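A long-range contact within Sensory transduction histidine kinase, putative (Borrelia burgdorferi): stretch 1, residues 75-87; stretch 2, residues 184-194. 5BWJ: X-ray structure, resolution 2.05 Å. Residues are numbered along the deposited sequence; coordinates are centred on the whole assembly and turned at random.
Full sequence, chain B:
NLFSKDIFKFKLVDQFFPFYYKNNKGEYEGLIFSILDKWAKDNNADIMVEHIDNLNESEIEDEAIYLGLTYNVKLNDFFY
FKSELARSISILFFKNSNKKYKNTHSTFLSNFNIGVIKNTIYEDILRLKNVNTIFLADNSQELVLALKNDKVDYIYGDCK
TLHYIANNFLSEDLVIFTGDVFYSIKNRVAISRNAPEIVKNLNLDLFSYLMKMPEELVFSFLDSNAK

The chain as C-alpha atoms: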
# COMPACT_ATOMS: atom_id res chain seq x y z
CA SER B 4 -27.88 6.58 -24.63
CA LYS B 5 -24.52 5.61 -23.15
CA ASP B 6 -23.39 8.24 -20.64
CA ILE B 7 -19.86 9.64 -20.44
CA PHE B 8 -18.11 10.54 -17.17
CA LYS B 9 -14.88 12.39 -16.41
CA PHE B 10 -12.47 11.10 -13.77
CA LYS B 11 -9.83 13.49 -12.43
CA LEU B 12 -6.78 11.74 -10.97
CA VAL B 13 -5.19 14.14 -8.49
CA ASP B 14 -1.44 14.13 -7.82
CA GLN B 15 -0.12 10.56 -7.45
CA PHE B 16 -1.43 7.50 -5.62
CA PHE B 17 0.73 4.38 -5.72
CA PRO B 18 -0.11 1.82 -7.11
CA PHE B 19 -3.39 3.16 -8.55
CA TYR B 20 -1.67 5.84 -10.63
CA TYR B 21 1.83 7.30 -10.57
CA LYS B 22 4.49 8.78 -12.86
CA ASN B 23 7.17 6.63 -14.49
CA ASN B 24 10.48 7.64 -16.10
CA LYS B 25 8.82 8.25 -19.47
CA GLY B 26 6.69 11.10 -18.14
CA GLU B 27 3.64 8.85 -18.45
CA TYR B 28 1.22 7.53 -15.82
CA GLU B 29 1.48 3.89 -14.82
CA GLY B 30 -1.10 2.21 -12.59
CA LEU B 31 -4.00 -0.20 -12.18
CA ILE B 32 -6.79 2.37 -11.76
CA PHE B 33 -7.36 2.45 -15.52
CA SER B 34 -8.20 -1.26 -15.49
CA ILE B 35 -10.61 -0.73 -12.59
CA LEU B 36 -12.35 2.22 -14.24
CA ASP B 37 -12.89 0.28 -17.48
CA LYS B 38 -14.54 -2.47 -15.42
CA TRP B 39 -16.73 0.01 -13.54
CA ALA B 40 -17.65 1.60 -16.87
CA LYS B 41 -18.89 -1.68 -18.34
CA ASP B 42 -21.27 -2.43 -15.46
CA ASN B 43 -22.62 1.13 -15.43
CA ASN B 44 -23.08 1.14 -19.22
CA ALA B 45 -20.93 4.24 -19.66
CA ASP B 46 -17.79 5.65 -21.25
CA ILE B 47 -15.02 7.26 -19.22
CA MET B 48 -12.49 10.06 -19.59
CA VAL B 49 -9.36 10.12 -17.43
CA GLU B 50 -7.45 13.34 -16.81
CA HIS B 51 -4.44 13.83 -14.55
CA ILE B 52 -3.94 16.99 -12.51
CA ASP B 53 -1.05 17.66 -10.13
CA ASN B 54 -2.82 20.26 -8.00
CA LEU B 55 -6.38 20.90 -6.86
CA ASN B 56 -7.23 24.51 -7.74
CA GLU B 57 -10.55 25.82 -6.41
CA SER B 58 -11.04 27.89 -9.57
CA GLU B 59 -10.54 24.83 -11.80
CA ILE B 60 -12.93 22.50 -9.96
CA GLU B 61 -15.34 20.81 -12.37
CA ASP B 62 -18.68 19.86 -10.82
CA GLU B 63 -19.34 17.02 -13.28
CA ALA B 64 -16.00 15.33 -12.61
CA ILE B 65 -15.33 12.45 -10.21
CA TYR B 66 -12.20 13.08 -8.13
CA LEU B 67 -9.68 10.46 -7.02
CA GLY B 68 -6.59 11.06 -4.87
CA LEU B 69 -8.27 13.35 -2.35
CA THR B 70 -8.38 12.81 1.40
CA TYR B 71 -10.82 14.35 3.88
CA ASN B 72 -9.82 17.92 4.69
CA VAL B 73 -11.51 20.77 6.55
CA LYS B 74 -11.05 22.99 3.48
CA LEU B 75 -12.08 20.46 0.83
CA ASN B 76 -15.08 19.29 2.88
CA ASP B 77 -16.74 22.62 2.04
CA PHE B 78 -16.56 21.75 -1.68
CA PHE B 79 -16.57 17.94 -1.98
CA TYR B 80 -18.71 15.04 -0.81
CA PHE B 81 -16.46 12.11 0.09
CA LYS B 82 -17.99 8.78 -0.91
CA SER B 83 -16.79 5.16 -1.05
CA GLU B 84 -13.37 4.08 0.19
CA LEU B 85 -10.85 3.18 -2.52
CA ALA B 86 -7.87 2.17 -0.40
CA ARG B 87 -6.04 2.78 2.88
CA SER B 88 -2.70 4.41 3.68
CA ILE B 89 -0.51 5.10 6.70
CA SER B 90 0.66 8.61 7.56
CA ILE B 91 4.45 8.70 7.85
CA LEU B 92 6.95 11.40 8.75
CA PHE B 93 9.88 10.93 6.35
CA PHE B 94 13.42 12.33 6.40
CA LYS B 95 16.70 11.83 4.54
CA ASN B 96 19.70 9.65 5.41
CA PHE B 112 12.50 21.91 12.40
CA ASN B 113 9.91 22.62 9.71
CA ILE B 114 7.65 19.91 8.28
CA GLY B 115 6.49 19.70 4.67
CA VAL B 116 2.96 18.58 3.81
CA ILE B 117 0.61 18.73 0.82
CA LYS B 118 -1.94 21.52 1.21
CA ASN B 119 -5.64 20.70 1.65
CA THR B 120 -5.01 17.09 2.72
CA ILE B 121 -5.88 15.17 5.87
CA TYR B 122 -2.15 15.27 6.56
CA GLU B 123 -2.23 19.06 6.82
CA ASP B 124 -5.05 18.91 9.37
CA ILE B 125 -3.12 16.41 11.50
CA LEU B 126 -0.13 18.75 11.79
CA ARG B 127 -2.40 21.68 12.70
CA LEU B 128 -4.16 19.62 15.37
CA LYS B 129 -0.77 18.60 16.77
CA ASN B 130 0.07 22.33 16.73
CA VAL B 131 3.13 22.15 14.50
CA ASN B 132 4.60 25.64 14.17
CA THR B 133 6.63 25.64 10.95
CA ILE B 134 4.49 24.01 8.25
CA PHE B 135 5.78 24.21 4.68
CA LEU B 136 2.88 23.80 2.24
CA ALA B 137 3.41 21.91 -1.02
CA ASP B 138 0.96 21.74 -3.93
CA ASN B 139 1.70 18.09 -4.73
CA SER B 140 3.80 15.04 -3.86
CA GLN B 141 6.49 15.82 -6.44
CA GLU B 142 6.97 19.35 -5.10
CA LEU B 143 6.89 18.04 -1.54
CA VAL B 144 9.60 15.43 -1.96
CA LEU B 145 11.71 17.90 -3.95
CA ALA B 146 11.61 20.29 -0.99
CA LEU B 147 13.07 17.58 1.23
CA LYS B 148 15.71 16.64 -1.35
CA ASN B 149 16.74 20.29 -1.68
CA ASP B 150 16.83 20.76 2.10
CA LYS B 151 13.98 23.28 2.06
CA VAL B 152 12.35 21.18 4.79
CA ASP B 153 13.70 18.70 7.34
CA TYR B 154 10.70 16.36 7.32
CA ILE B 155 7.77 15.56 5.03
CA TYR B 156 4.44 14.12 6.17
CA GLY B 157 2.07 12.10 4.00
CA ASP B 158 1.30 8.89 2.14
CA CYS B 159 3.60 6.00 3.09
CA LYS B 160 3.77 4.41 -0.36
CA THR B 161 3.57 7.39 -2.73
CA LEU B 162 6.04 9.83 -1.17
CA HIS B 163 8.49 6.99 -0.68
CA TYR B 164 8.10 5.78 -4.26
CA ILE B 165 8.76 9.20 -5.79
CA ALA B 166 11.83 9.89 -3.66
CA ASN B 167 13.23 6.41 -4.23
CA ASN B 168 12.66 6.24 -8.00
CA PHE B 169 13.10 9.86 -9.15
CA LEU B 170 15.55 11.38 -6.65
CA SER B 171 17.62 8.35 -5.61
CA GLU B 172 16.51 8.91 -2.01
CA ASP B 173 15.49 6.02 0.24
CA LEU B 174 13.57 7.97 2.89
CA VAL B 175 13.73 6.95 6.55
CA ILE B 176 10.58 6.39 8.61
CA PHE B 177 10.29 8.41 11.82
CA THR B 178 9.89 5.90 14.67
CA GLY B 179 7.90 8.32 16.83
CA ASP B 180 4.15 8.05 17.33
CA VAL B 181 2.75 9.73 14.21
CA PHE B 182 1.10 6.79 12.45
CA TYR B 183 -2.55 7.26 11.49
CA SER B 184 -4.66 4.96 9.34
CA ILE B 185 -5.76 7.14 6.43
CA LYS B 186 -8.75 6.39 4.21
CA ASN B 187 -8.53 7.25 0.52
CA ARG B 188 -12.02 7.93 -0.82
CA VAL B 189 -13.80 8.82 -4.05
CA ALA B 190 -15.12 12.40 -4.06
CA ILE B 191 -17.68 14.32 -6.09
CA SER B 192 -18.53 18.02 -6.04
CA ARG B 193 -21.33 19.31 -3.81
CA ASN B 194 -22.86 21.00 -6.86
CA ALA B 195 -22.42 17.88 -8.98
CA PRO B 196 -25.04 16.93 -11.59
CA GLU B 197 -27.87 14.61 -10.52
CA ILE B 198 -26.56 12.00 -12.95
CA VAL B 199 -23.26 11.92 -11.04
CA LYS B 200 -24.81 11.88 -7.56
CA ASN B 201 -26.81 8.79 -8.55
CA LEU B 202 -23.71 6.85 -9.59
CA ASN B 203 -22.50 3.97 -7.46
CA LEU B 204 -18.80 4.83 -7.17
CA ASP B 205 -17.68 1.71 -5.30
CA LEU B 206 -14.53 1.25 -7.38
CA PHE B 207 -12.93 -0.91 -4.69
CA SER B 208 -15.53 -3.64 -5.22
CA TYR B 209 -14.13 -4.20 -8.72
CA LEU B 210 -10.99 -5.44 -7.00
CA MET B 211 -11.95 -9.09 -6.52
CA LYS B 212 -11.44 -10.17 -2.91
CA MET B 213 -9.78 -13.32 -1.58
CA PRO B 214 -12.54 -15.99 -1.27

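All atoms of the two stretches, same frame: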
# COMPACT_ATOMS: atom_id res chain seq x y z
N LEU B 75 -11.47 21.13 1.97
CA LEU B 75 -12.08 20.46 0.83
C LEU B 75 -13.49 19.97 1.15
O LEU B 75 -14.32 19.80 0.25
CB LEU B 75 -11.23 19.28 0.37
CG LEU B 75 -9.79 19.58 -0.06
CD1 LEU B 75 -9.16 18.33 -0.63
CD2 LEU B 75 -9.73 20.72 -1.07
N ASN B 76 -13.76 19.75 2.43
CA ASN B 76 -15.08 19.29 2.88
C ASN B 76 -16.18 20.30 2.54
O ASN B 76 -17.35 19.93 2.41
CB ASN B 76 -15.04 19.01 4.38
CG ASN B 76 -16.34 19.37 5.08
OD1 ASN B 76 -17.28 18.59 5.10
ND2 ASN B 76 -16.38 20.56 5.66
N ASP B 77 -15.79 21.56 2.38
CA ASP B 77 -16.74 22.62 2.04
C ASP B 77 -16.96 22.72 0.53
O ASP B 77 -17.59 23.67 0.06
CB ASP B 77 -16.25 23.96 2.59
CG ASP B 77 -16.09 23.96 4.10
OD1 ASP B 77 -16.86 23.25 4.79
OD2 ASP B 77 -15.20 24.68 4.61
N PHE B 78 -16.44 21.75 -0.22
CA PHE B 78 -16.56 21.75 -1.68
C PHE B 78 -16.85 20.36 -2.24
O PHE B 78 -17.46 20.23 -3.31
CB PHE B 78 -15.28 22.30 -2.32
N PHE B 79 -16.41 19.33 -1.53
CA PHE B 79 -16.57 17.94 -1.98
C PHE B 79 -17.41 17.10 -1.03
O PHE B 79 -17.46 17.36 0.18
CB PHE B 79 -15.20 17.28 -2.15
CG PHE B 79 -14.38 17.85 -3.26
CD1 PHE B 79 -14.57 17.43 -4.56
CD2 PHE B 79 -13.41 18.81 -3.01
CE1 PHE B 79 -13.82 17.95 -5.59
CE2 PHE B 79 -12.65 19.33 -4.03
CZ PHE B 79 -12.86 18.90 -5.33
N TYR B 80 -18.06 16.09 -1.59
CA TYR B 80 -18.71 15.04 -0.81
C TYR B 80 -17.90 13.77 -0.97
O TYR B 80 -17.80 13.23 -2.07
CB TYR B 80 -20.16 14.83 -1.25
N PHE B 81 -17.30 13.30 0.12
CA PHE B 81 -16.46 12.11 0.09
C PHE B 81 -17.30 10.85 0.21
O PHE B 81 -18.09 10.70 1.14
CB PHE B 81 -15.42 12.17 1.21
CG PHE B 81 -14.39 13.25 1.02
CD1 PHE B 81 -14.63 14.54 1.46
CD2 PHE B 81 -13.19 12.98 0.38
CE1 PHE B 81 -13.69 15.54 1.28
CE2 PHE B 81 -12.25 13.97 0.20
CZ PHE B 81 -12.50 15.25 0.65
N LYS B 82 -17.12 9.95 -0.75
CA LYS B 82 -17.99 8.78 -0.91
C LYS B 82 -17.26 7.49 -0.51
O LYS B 82 -16.64 7.42 0.55
CB LYS B 82 -18.50 8.70 -2.35
CG LYS B 82 -19.17 9.97 -2.86
CD LYS B 82 -20.66 10.00 -2.56
CE LYS B 82 -21.43 9.09 -3.50
NZ LYS B 82 -22.91 9.23 -3.34
N SER B 83 -17.34 6.47 -1.37
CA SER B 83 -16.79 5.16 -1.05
C SER B 83 -15.28 5.17 -0.87
O SER B 83 -14.58 6.00 -1.44
CB SER B 83 -17.17 4.16 -2.15
OG SER B 83 -16.63 2.88 -1.88
N GLU B 84 -14.79 4.23 -0.07
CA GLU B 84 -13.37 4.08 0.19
C GLU B 84 -12.70 3.30 -0.93
O GLU B 84 -13.18 2.24 -1.33
CB GLU B 84 -13.15 3.39 1.54
CG GLU B 84 -11.70 3.15 1.91
CD GLU B 84 -11.55 2.51 3.28
OE1 GLU B 84 -12.20 3.00 4.24
OE2 GLU B 84 -10.80 1.53 3.41
N LEU B 85 -11.58 3.82 -1.42
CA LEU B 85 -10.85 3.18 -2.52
C LEU B 85 -9.69 2.34 -1.99
O LEU B 85 -9.46 1.23 -2.46
CB LEU B 85 -10.35 4.23 -3.50
CG LEU B 85 -9.55 3.73 -4.70
CD1 LEU B 85 -10.31 2.66 -5.47
CD2 LEU B 85 -9.20 4.89 -5.61
N ALA B 86 -8.97 2.88 -1.02
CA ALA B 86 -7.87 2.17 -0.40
C ALA B 86 -7.45 2.87 0.89
O ALA B 86 -7.94 3.95 1.20
CB ALA B 86 -6.69 2.06 -1.35
N ARG B 87 -6.53 2.24 1.62
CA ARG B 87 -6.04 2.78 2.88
C ARG B 87 -4.55 3.09 2.79
O ARG B 87 -3.82 2.45 2.03
CB ARG B 87 -6.29 1.79 4.02
CG ARG B 87 -7.69 1.86 4.61
CD ARG B 87 -7.86 0.82 5.71
NE ARG B 87 -8.93 1.17 6.65
CZ ARG B 87 -10.20 0.79 6.52
NH1 ARG B 87 -11.09 1.16 7.43
NH2 ARG B 87 -10.59 0.06 5.48
N SER B 184 -4.06 5.67 10.47
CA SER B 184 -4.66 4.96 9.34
C SER B 184 -5.50 5.94 8.54
O SER B 184 -6.49 6.48 9.04
CB SER B 184 -5.52 3.78 9.82
OG SER B 184 -6.01 3.04 8.72
N ILE B 185 -5.11 6.16 7.29
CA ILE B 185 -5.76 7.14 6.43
C ILE B 185 -6.61 6.45 5.37
O ILE B 185 -6.16 5.53 4.70
CB ILE B 185 -4.72 8.04 5.72
CG1 ILE B 185 -3.80 8.71 6.75
CG2 ILE B 185 -5.42 9.09 4.85
CD1 ILE B 185 -4.51 9.61 7.74
N LYS B 186 -7.84 6.92 5.22
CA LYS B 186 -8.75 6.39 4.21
C LYS B 186 -8.69 7.24 2.95
O LYS B 186 -8.81 8.47 3.00
CB LYS B 186 -10.18 6.34 4.75
CG LYS B 186 -10.30 5.72 6.13
CD LYS B 186 -11.74 5.65 6.60
CE LYS B 186 -11.83 5.42 8.10
NZ LYS B 186 -11.06 4.22 8.53
N ASN B 187 -8.49 6.58 1.81
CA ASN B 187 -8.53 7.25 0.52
C ASN B 187 -9.87 6.99 -0.15
O ASN B 187 -10.21 5.85 -0.47
CB ASN B 187 -7.38 6.76 -0.37
CG ASN B 187 -6.02 7.02 0.25
OD1 ASN B 187 -5.53 8.15 0.26
ND2 ASN B 187 -5.40 5.97 0.77
N ARG B 188 -10.64 8.05 -0.35
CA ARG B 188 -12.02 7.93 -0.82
C ARG B 188 -12.24 8.57 -2.19
O ARG B 188 -11.45 9.40 -2.64
CB ARG B 188 -12.98 8.57 0.19
CG ARG B 188 -12.97 7.93 1.57
CD ARG B 188 -13.92 8.67 2.51
NE ARG B 188 -13.95 8.08 3.85
CZ ARG B 188 -14.76 7.09 4.22
NH1 ARG B 188 -15.62 6.56 3.36
NH2 ARG B 188 -14.72 6.64 5.47
N VAL B 189 -13.33 8.17 -2.83
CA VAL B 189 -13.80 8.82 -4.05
C VAL B 189 -14.61 10.05 -3.64
O VAL B 189 -15.37 10.00 -2.68
CB VAL B 189 -14.66 7.88 -4.91
CG1 VAL B 189 -15.09 8.57 -6.20
CG2 VAL B 189 -13.91 6.60 -5.22
N ALA B 190 -14.44 11.14 -4.38
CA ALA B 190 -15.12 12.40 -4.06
C ALA B 190 -15.79 13.01 -5.28
O ALA B 190 -15.25 12.97 -6.39
CB ALA B 190 -14.13 13.39 -3.45
N ILE B 191 -16.98 13.56 -5.07
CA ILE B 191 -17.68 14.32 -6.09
C ILE B 191 -18.05 15.69 -5.54
O ILE B 191 -18.21 15.86 -4.33
CB ILE B 191 -18.96 13.59 -6.58
CG1 ILE B 191 -19.87 13.25 -5.40
CG2 ILE B 191 -18.58 12.33 -7.35
CD1 ILE B 191 -21.25 12.79 -5.82
N SER B 192 -18.19 16.66 -6.43
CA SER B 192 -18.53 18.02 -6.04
C SER B 192 -19.88 18.08 -5.34
O SER B 192 -20.75 17.24 -5.56
CB SER B 192 -18.54 18.94 -7.27
OG SER B 192 -18.94 20.25 -6.93
N ARG B 193 -20.06 19.09 -4.48
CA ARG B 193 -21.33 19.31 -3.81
C ARG B 193 -22.39 19.74 -4.81
O ARG B 193 -23.56 19.39 -4.69
CB ARG B 193 -21.19 20.36 -2.70
CG ARG B 193 -20.36 19.90 -1.51
CD ARG B 193 -21.10 18.86 -0.69
NE ARG B 193 -20.35 18.47 0.51
CZ ARG B 193 -20.39 19.12 1.67
NH1 ARG B 193 -19.67 18.69 2.69
NH2 ARG B 193 -21.15 20.20 1.82
N ASN B 194 -21.97 20.52 -5.80
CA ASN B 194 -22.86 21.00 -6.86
C ASN B 194 -22.78 20.11 -8.09
O ASN B 194 -22.94 20.58 -9.22
CB ASN B 194 -22.52 22.44 -7.23

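The apolar centre is small and sits on an antiparallel pairing that buries 1070 Å² over both stretches; Val-189, Ala-190 and Ile-191 are all buried. Ala-190 presents only a methyl, and two rings converge on it: Phe-81 CD2 lies 4.0 Å from Ala-190 CB, and Phe-79 CD1 lies 4.2 Å from the same atom. A short side chain suits a site shared by two aromatics. Tyr-80 and Ile-191 take the other face, with Tyr-80 CB 4.5 Å from Ile-191 CG1; the tyrosine ring is not modelled.

Most of the hydrogen bonds between the stretches are backbone to backbone. Tyr-80 N to Ile-191 O (2.8 Å) and Ile-191 N to Tyr-80 O (3.1 Å) close one ring, and Lys-82 N reaches Val-189 O at 2.6 Å. The chain then turns a corner at Ser-83, and bulges on both sides of Glu-84 shift the register. Pairing survives: Val-189 N donates to Ser-83 O (2.9 Å), while Asn-187 O accepts from both Leu-85 N (2.6 Å) and Ala-86 N (3.3 Å).

Long arginines finish the edge. Extended Arg-188 sends NH1 to Lys-82 O (3.1 Å), serving a carbonyl beside the corner. The backbone N of Arg-193 hydrogen-bonds to Phe-78 O (3.1 Å); its side chain, m at chi1 and chi2, brings NE to a weak hydrogen bond with Phe-79 O (3.1 Å). At the far end, Arg-87 NH1 comes within 3.3 Å of Lys-186 NZ, a like-charge approach; within stretch 1, Arg-87 NH2 also forms a salt bridge to Glu-84 OE2 (2.5 Å).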